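Local coordinates for protein Poly(A) RNA polymerase GLD2 (Rattus norvegicus, PDB 6LBK) that probably acts as a cytoplasmic poly(A) RNA polymerase, adding AMP units from ATP to the 3' ends of selected mRNAs and microRNAs, at residues A[131-139]-A[153-163]; A[206-214]-A[366-374]. The protein carries 1 engineered substitution. One frame throughout, in Å; residues are numbered along the deposited sequence.

Overall arrangement
The two contacts lie in different parts of the chain, their centres 33 Å apart and their nearest atoms about 14 Å apart, and they follow one another in sequence. Contact 1 belongs to the palm of this nucleotidyltransferase, where helix 128-144 packs on a five-stranded mixed sheet. Contact 2 ties helix 200-213 to the loop that follows helix 344-363, across 151 intervening residues. Contact 1 lies close to the probable catalytic site, contact 2 farther off: Asp109 and Asp111 probably bind magnesium, by similarity with relatives. The side chain of Ile162 in contact 1 is about 6 Å from that of Asp111, and the side chain of Lys209 in contact 2 is about 10 Å from that of Asp109.

Contact 1. Residues A[131-139]-A[153-163]; sequences ARHILTLVH and PQLIRAKVPIV
Leu135 packs between Val163 and Pro161, one methyl to each, at the apolar centre. CD1 presses on Val163, whose CG2 lies 3.4 Å from Leu135 CD1, while CD2 turns to the Pro161 end, 3.8 Å from Pro161 CB. Leu135 and Leu155 lie alongside one another, pointing opposite ways, and Leu155 CD2 stands 3.8 Å from Leu135 CG. One turn farther along the helix, His139 has its ring carbon CG trans to the main-chain nitrogen (chi1 175°), which carries the imidazole across to strand 150-156. Leu155 CG sits over one ring face in a CH-pi contact, 4.2 Å from the ring centroid of His139 and displaced toward the rim. The polar edge follows: His139 NE2 donates to Pro153 O at 2.9 Å with an N-H...O angle of 164°. That oxygen lies practically in the imidazole plane, yet the donor meets the carbonyl from well above its plane. The nearly straight bond at the edge and the leucine over the face together restrict rotation of the ring. Helix 131-139 and strand 153-156 run nearly antiparallel, at 161°, with axes 9.3 Å apart at closest approach. This is helix-on-sheet packing within the palm: Leu135 also reaches Leu176 and Val178 of strand 172-178, while Ile134 and Val138 extend the apolar layer to strand 110-116.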
loop_
_atom_site.group_PDB
_atom_site.type_symbol
_atom_site.label_atom_id
_atom_site.label_comp_id
_atom_site.label_asym_id
_atom_site.label_seq_id
_atom_site.Cartn_x
_atom_site.Cartn_y
_atom_site.Cartn_z
ATOM N N ALA A 131 10.804 3.840 -21.217
ATOM C CA ALA A 131 9.821 4.220 -20.201
ATOM C C ALA A 131 9.737 5.734 -20.032
ATOM O O ALA A 131 8.638 6.292 -19.938
ATOM C CB ALA A 131 10.157 3.556 -18.867
ATOM N N ARG A 132 10.879 6.426 -20.037
ATOM C CA ARG A 132 10.840 7.884 -19.932
ATOM C C ARG A 132 10.330 8.532 -21.210
ATOM O O ARG A 132 9.579 9.509 -21.138
ATOM C CB ARG A 132 12.188 8.499 -19.525
ATOM C CG ARG A 132 12.620 8.241 -18.073
ATOM C CD ARG A 132 13.612 9.321 -17.597
ATOM N NE ARG A 132 14.987 9.188 -18.075
ATOM C CZ ARG A 132 15.921 10.124 -17.910
ATOM N NH1 ARG A 132 15.618 11.263 -17.299
ATOM N NH2 ARG A 132 17.156 9.932 -18.359
ATOM N N HIS A 133 10.736 8.032 -22.391
ATOM C CA HIS A 133 10.221 8.630 -23.625
ATOM C C HIS A 133 8.703 8.524 -23.691
ATOM O O HIS A 133 8.010 9.489 -24.043
ATOM C CB HIS A 133 10.803 7.930 -24.859
ATOM C CG HIS A 133 12.136 8.442 -25.302
ATOM N ND1 HIS A 133 12.660 8.147 -26.543
ATOM C CD2 HIS A 133 13.063 9.201 -24.673
ATOM C CE1 HIS A 133 13.846 8.716 -26.666
ATOM N NE2 HIS A 133 14.116 9.360 -25.545
ATOM N N ILE A 134 8.167 7.369 -23.308
ATOM C CA ILE A 134 6.721 7.186 -23.294
ATOM C C ILE A 134 6.059 8.068 -22.245
ATOM O O ILE A 134 5.002 8.650 -22.506
ATOM C CB ILE A 134 6.365 5.706 -23.111
ATOM C CG1 ILE A 134 6.975 4.885 -24.247
ATOM C CG2 ILE A 134 4.859 5.526 -23.010
ATOM C CD1 ILE A 134 7.245 3.466 -23.822
ATOM N N LEU A 135 6.619 8.146 -21.029
ATOM C CA LEU A 135 5.969 8.964 -20.009
ATOM C C LEU A 135 5.938 10.425 -20.423
ATOM O O LEU A 135 4.930 11.116 -20.225
ATOM C CB LEU A 135 6.661 8.819 -18.659
ATOM C CG LEU A 135 5.822 9.389 -17.513
ATOM C CD1 LEU A 135 4.469 8.752 -17.486
ATOM C CD2 LEU A 135 6.514 9.142 -16.199
ATOM N N THR A 136 7.010 10.908 -21.045
ATOM C CA THR A 136 6.989 12.303 -21.455
ATOM C C THR A 136 6.025 12.511 -22.627
ATOM O O THR A 136 5.343 13.543 -22.685
ATOM C CB THR A 136 8.412 12.802 -21.741
ATOM O OG1 THR A 136 8.373 14.172 -22.163
ATOM C CG2 THR A 136 9.112 11.979 -22.789
ATOM N N LEU A 137 5.926 11.540 -23.559
ATOM C CA LEU A 137 4.928 11.644 -24.634
ATOM C C LEU A 137 3.503 11.651 -24.083
ATOM O O LEU A 137 2.664 12.466 -24.494
ATOM C CB LEU A 137 5.094 10.509 -25.651
ATOM C CG LEU A 137 5.822 10.897 -26.946
ATOM C CD1 LEU A 137 6.119 9.676 -27.804
ATOM C CD2 LEU A 137 5.017 11.920 -27.735
ATOM N N VAL A 138 3.201 10.726 -23.174
ATOM C CA VAL A 138 1.887 10.712 -22.549
ATOM C C VAL A 138 1.625 12.046 -21.874
ATOM O O VAL A 138 0.507 12.574 -21.920
ATOM C CB VAL A 138 1.782 9.551 -21.548
ATOM C CG1 VAL A 138 0.483 9.656 -20.777
ATOM C CG2 VAL A 138 1.902 8.205 -22.256
ATOM N N HIS A 139 2.656 12.617 -21.244
ATOM C CA HIS A 139 2.466 13.854 -20.503
ATOM C C HIS A 139 2.134 15.002 -21.443
ATOM O O HIS A 139 1.181 15.757 -21.209
ATOM C CB HIS A 139 3.716 14.155 -19.677
ATOM C CG HIS A 139 3.667 15.472 -18.966
ATOM N ND1 HIS A 139 4.580 16.478 -19.201
ATOM C CD2 HIS A 139 2.794 15.962 -18.055
ATOM C CE1 HIS A 139 4.285 17.523 -18.449
ATOM N NE2 HIS A 139 3.203 17.237 -17.747
ATOM N N PRO A 153 -1.134 18.414 -15.218
ATOM C CA PRO A 153 -0.282 17.219 -15.316
ATOM C C PRO A 153 1.175 17.605 -15.130
ATOM O O PRO A 153 1.656 18.564 -15.738
ATOM C CB PRO A 153 -0.546 16.708 -16.737
ATOM C CG PRO A 153 -0.937 17.910 -17.491
ATOM C CD PRO A 153 -1.638 18.839 -16.535
ATOM N N GLN A 154 1.877 16.858 -14.288
ATOM C CA GLN A 154 3.254 17.188 -13.970
ATOM C C GLN A 154 4.075 15.916 -13.916
ATOM O O GLN A 154 3.626 14.916 -13.363
ATOM C CB GLN A 154 3.351 17.941 -12.634
ATOM C CG GLN A 154 4.747 18.068 -12.073
ATOM C CD GLN A 154 4.787 18.958 -10.839
ATOM O OE1 GLN A 154 3.752 19.202 -10.209
ATOM N NE2 GLN A 154 5.985 19.409 -10.459
ATOM N N LEU A 155 5.286 15.960 -14.458
ATOM C CA LEU A 155 6.221 14.855 -14.292
ATOM C C LEU A 155 6.890 14.986 -12.928
ATOM O O LEU A 155 7.691 15.901 -12.700
ATOM C CB LEU A 155 7.271 14.850 -15.394
ATOM C CG LEU A 155 6.925 14.384 -16.792
ATOM C CD1 LEU A 155 7.884 15.049 -17.764
ATOM C CD2 LEU A 155 7.061 12.889 -16.851
ATOM N N ILE A 156 6.600 14.056 -12.039
ATOM C CA ILE A 156 7.284 13.982 -10.759
ATOM C C ILE A 156 8.453 13.017 -10.887
ATOM O O ILE A 156 8.308 11.890 -11.389
ATOM C CB ILE A 156 6.324 13.581 -9.630
ATOM C CG1 ILE A 156 5.235 14.645 -9.476
ATOM C CG2 ILE A 156 7.075 13.401 -8.312
ATOM C CD1 ILE A 156 4.596 14.669 -8.088
ATOM N N ARG A 157 9.607 13.462 -10.405
ATOM C CA ARG A 157 10.875 12.783 -10.582
ATOM C C ARG A 157 11.164 11.953 -9.343
ATOM O O ARG A 157 11.302 12.492 -8.240
ATOM C CB ARG A 157 11.964 13.826 -10.812
ATOM C CG ARG A 157 11.710 14.627 -12.072
ATOM C CD ARG A 157 12.565 15.872 -12.135
ATOM N NE ARG A 157 12.291 16.643 -13.345
ATOM C CZ ARG A 157 12.649 17.911 -13.518
ATOM N NH1 ARG A 157 13.290 18.562 -12.555
ATOM N NH2 ARG A 157 12.359 18.530 -14.655
ATOM N N ALA A 158 11.230 10.643 -9.536
ATOM C CA ALA A 158 11.501 9.685 -8.475
ATOM C C ALA A 158 12.056 8.434 -9.135
ATOM O O ALA A 158 12.205 8.376 -10.360
ATOM C CB ALA A 158 10.239 9.389 -7.660
ATOM N N LYS A 159 12.396 7.440 -8.307
ATOM C CA LYS A 159 12.877 6.165 -8.835
ATOM C C LYS A 159 11.938 5.633 -9.906
ATOM O O LYS A 159 12.377 5.192 -10.974
ATOM C CB LYS A 159 13.024 5.154 -7.699
ATOM C CG LYS A 159 14.153 5.481 -6.741
ATOM C CD LYS A 159 14.033 4.650 -5.481
ATOM C CE LYS A 159 15.047 5.071 -4.447
ATOM N NZ LYS A 159 14.476 4.868 -3.093
ATOM N N VAL A 160 10.638 5.696 -9.645
ATOM C CA VAL A 160 9.637 5.410 -10.666
ATOM C C VAL A 160 9.106 6.751 -11.160
ATOM O O VAL A 160 8.315 7.403 -10.456
ATOM C CB VAL A 160 8.508 4.521 -10.116
ATOM C CG1 VAL A 160 7.560 4.135 -11.241
ATOM C CG2 VAL A 160 9.079 3.291 -9.403
ATOM N N PRO A 161 9.532 7.218 -12.340
ATOM C CA PRO A 161 9.041 8.512 -12.825
ATOM C C PRO A 161 7.529 8.436 -12.965
ATOM O O PRO A 161 6.983 7.397 -13.333
ATOM C CB PRO A 161 9.740 8.682 -14.180
ATOM C CG PRO A 161 10.835 7.622 -14.196
ATOM C CD PRO A 161 10.304 6.507 -13.372
ATOM N N ILE A 162 6.854 9.536 -12.648
ATOM C CA ILE A 162 5.401 9.532 -12.602
ATOM C C ILE A 162 4.867 10.767 -13.315
ATOM O O ILE A 162 5.530 11.804 -13.372
ATOM C CB ILE A 162 4.933 9.472 -11.124
ATOM C CG1 ILE A 162 4.954 8.041 -10.629
ATOM C CG2 ILE A 162 3.544 10.042 -10.921
ATOM C CD1 ILE A 162 4.919 7.981 -9.148
ATOM N N VAL A 163 3.669 10.640 -13.888
ATOM C CA VAL A 163 2.858 11.782 -14.289
ATOM C C VAL A 163 1.749 11.882 -13.258
ATOM O O VAL A 163 0.960 10.943 -13.088
ATOM C CB VAL A 163 2.276 11.634 -15.705
ATOM C CG1 VAL A 163 1.142 12.622 -15.896
ATOM C CG2 VAL A 163 3.325 11.890 -16.769
#

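Contact 2. Residues A[206-214]-A[366-374]; sequences VIKKWASHH and DLNSVLPLR
His213 swings its ring trans to the main-chain nitrogen (chi1 169°), and Trp210 does likewise, which brings both to the loop 366-374, whereas His214 sets CG trans to its carbonyl carbon (chi1 -65°) and joins them from the end of the helix. Two of these rings converge on Val370 O, but only His214 bonds to it. His214 NE2 donates to Val370 O at 2.7 Å; the acceptor geometry is favourable, in the carbonyl plane, but the N-H...O angle of 138° makes the bond distinctly bent, with the oxygen tilted from the imidazole plane. Val370 O also lies near the indole plane at its edge, 3.5 Å from Trp210 CD1, while the indole NE1 is engaged by Ser357 OG. Pro372 lies over a face of the His213 imidazole in a CH-pi contact, its CD 3.7 Å from the ring centroid of His213 and shifted toward the rim. Aliphatic carbons complete the interface: Val206 CG2 meets Leu367 CD1 at 3.6 Å, and Leu371 CD1 rests 3.9 Å from Lys209 CB. Within the loop, Asp366 OD1 accepts from Asn368 N at 2.8 Å, forming an Asx turn. The contact fastens the loop after helix 344-363 onto the C-terminal end of helix 200-213; helix 344-363 itself meets Trp210 and His214, helix 283-297 touches Trp210 and Leu367, and Leu59 of helix 51-63 packs on Val206 and Leu371.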
loop_
_atom_site.group_PDB
_atom_site.type_symbol
_atom_site.label_atom_id
_atom_site.label_comp_id
_atom_site.label_asym_id
_atom_site.label_seq_id
_atom_site.Cartn_x
_atom_site.Cartn_y
_atom_site.Cartn_z
ATOM N N VAL A 206 -6.784 1.973 9.670
ATOM C CA VAL A 206 -6.533 2.843 10.819
ATOM C C VAL A 206 -5.047 3.140 10.935
ATOM O O VAL A 206 -4.646 4.248 11.300
ATOM C CB VAL A 206 -7.079 2.219 12.118
ATOM C CG1 VAL A 206 -6.279 0.945 12.510
ATOM C CG2 VAL A 206 -7.035 3.240 13.229
ATOM N N ILE A 207 -4.209 2.174 10.572
ATOM C CA ILE A 207 -2.768 2.353 10.650
ATOM C C ILE A 207 -2.266 3.326 9.577
ATOM O O ILE A 207 -1.393 4.162 9.846
ATOM C CB ILE A 207 -2.116 0.968 10.569
ATOM C CG1 ILE A 207 -2.364 0.236 11.911
ATOM C CG2 ILE A 207 -0.674 1.086 10.240
ATOM C CD1 ILE A 207 -1.812 -1.186 11.983
ATOM N N LYS A 208 -2.819 3.262 8.360
ATOM C CA LYS A 208 -2.499 4.261 7.336
ATOM C C LYS A 208 -2.896 5.662 7.797
ATOM O O LYS A 208 -2.110 6.609 7.689
ATOM C CB LYS A 208 -3.215 3.929 6.025
ATOM C CG LYS A 208 -2.474 3.047 5.044
ATOM C CD LYS A 208 -3.357 2.867 3.835
ATOM C CE LYS A 208 -2.691 2.095 2.731
ATOM N NZ LYS A 208 -3.247 2.487 1.400
ATOM N N LYS A 209 -4.128 5.821 8.298
ATOM C CA LYS A 209 -4.541 7.138 8.783
ATOM C C LYS A 209 -3.639 7.596 9.918
ATOM O O LYS A 209 -3.254 8.767 9.985
ATOM C CB LYS A 209 -6.008 7.134 9.237
ATOM C CG LYS A 209 -7.044 6.880 8.120
ATOM C CD LYS A 209 -6.942 7.948 7.026
ATOM C CE LYS A 209 -7.959 7.752 5.915
ATOM N NZ LYS A 209 -7.718 8.688 4.768
ATOM N N TRP A 210 -3.269 6.674 10.803
ATOM C CA TRP A 210 -2.405 7.006 11.923
ATOM C C TRP A 210 -1.056 7.519 11.440
ATOM O O TRP A 210 -0.614 8.608 11.836
ATOM C CB TRP A 210 -2.235 5.770 12.815
ATOM C CG TRP A 210 -1.188 5.955 13.782
ATOM C CD1 TRP A 210 -1.267 6.642 14.966
ATOM C CD2 TRP A 210 0.149 5.488 13.675
ATOM N NE1 TRP A 210 -0.055 6.611 15.613
ATOM C CE2 TRP A 210 0.834 5.909 14.843
ATOM C CE3 TRP A 210 0.841 4.734 12.709
ATOM C CZ2 TRP A 210 2.170 5.612 15.066
ATOM C CZ3 TRP A 210 2.174 4.438 12.932
ATOM C CH2 TRP A 210 2.825 4.875 14.111
ATOM N N ALA A 211 -0.384 6.741 10.583
ATOM C CA ALA A 211 0.909 7.160 10.063
ATOM C C ALA A 211 0.810 8.479 9.298
ATOM O O ALA A 211 1.685 9.347 9.427
ATOM C CB ALA A 211 1.493 6.079 9.164
ATOM N N SER A 212 -0.247 8.658 8.503
ATOM C CA SER A 212 -0.406 9.917 7.778
ATOM C C SER A 212 -0.629 11.079 8.736
ATOM O O SER A 212 -0.179 12.205 8.483
ATOM C CB SER A 212 -1.546 9.820 6.764
ATOM O OG SER A 212 -1.989 11.123 6.410
ATOM N N HIS A 213 -1.386 10.852 9.806
ATOM C CA HIS A 213 -1.655 11.951 10.716
ATOM C C HIS A 213 -0.370 12.431 11.358
ATOM O O HIS A 213 -0.186 13.639 11.538
ATOM C CB HIS A 213 -2.660 11.543 11.785
ATOM C CG HIS A 213 -2.770 12.537 12.898
ATOM N ND1 HIS A 213 -3.348 13.779 12.733
ATOM C CD2 HIS A 213 -2.327 12.496 14.178
ATOM C CE1 HIS A 213 -3.278 14.449 13.869
ATOM N NE2 HIS A 213 -2.663 13.693 14.762
ATOM N N HIS A 214 0.562 11.514 11.630
ATOM C CA HIS A 214 1.794 11.864 12.320
ATOM C C HIS A 214 2.921 12.217 11.368
ATOM O O HIS A 214 4.086 12.221 11.787
ATOM C CB HIS A 214 2.234 10.738 13.260
ATOM C CG HIS A 214 1.280 10.496 14.382
ATOM N ND1 HIS A 214 1.201 11.329 15.479
ATOM C CD2 HIS A 214 0.360 9.523 14.581
ATOM C CE1 HIS A 214 0.267 10.885 16.300
ATOM N NE2 HIS A 214 -0.251 9.783 15.783
ATOM N N ASP A 366 -8.512 4.622 23.757
ATOM C CA ASP A 366 -9.376 5.373 22.856
ATOM C C ASP A 366 -8.558 5.703 21.614
ATOM O O ASP A 366 -7.388 6.087 21.729
ATOM C CB ASP A 366 -9.888 6.648 23.567
ATOM C CG ASP A 366 -10.957 7.398 22.776
ATOM O OD1 ASP A 366 -10.874 7.442 21.527
ATOM O OD2 ASP A 366 -11.879 7.951 23.411
ATOM N N LEU A 367 -9.158 5.513 20.426
ATOM C CA LEU A 367 -8.465 5.833 19.175
ATOM C C LEU A 367 -8.111 7.309 19.094
ATOM O O LEU A 367 -7.217 7.678 18.334
ATOM C CB LEU A 367 -9.297 5.417 17.961
ATOM C CG LEU A 367 -8.565 5.417 16.609
ATOM C CD1 LEU A 367 -7.482 4.384 16.572
ATOM C CD2 LEU A 367 -9.531 5.149 15.515
ATOM N N ASN A 368 -8.816 8.161 19.847
ATOM C CA ASN A 368 -8.508 9.588 19.910
ATOM C C ASN A 368 -7.140 9.875 20.529
ATOM O O ASN A 368 -6.635 10.995 20.389
ATOM C CB ASN A 368 -9.583 10.333 20.702
ATOM C CG ASN A 368 -10.648 10.950 19.816
ATOM O OD1 ASN A 368 -10.372 11.882 19.055
ATOM N ND2 ASN A 368 -11.884 10.455 19.931
ATOM N N SER A 369 -6.558 8.925 21.274
ATOM C CA SER A 369 -5.250 9.170 21.882
ATOM C C SER A 369 -4.124 9.207 20.850
ATOM O O SER A 369 -3.099 9.863 21.082
ATOM C CB SER A 369 -4.960 8.107 22.940
ATOM O OG SER A 369 -5.914 8.173 23.986
ATOM N N VAL A 370 -4.287 8.515 19.725
ATOM C CA VAL A 370 -3.248 8.445 18.705
ATOM C C VAL A 370 -3.686 9.036 17.370
ATOM O O VAL A 370 -2.822 9.332 16.528
ATOM C CB VAL A 370 -2.764 6.989 18.513
ATOM C CG1 VAL A 370 -2.269 6.444 19.861
ATOM C CG2 VAL A 370 -3.882 6.108 17.926
ATOM N N LEU A 371 -4.981 9.256 17.162
ATOM C CA LEU A 371 -5.576 9.751 15.930
ATOM C C LEU A 371 -6.862 10.495 16.275
ATOM O O LEU A 371 -7.845 9.866 16.690
ATOM C CB LEU A 371 -5.862 8.571 14.998
ATOM C CG LEU A 371 -6.223 8.614 13.509
ATOM C CD1 LEU A 371 -6.539 7.198 13.080
ATOM C CD2 LEU A 371 -7.409 9.506 13.180
ATOM N N PRO A 372 -6.908 11.817 16.120
ATOM C CA PRO A 372 -8.181 12.530 16.307
ATOM C C PRO A 372 -9.220 12.027 15.315
ATOM O O PRO A 372 -9.061 12.169 14.099
ATOM C CB PRO A 372 -7.806 13.997 16.054
ATOM C CG PRO A 372 -6.456 13.961 15.376
ATOM C CD PRO A 372 -5.782 12.739 15.909
ATOM N N LEU A 373 -10.302 11.441 15.847
ATOM C CA LEU A 373 -11.337 10.870 14.987
ATOM C C LEU A 373 -12.126 11.931 14.228
ATOM O O LEU A 373 -12.812 11.592 13.256
ATOM C CB LEU A 373 -12.300 9.995 15.804
ATOM C CG LEU A 373 -11.969 8.511 15.976
ATOM C CD1 LEU A 373 -11.965 7.780 14.632
ATOM C CD2 LEU A 373 -10.645 8.354 16.674
ATOM N N ARG A 374 -12.041 13.201 14.647
ATOM C CA ARG A 374 -12.705 14.294 13.941
ATOM C C ARG A 374 -11.931 14.756 12.709
ATOM O O ARG A 374 -12.525 15.375 11.816
ATOM C CB ARG A 374 -12.921 15.482 14.889
ATOM C CG ARG A 374 -13.604 15.124 16.213
ATOM C CD ARG A 374 -14.155 16.350 16.948
ATOM N NE ARG A 374 -13.123 17.217 17.524
ATOM C CZ ARG A 374 -12.664 17.127 18.772
ATOM N NH1 ARG A 374 -13.130 16.195 19.591
ATOM N NH2 ARG A 374 -11.730 17.967 19.204
#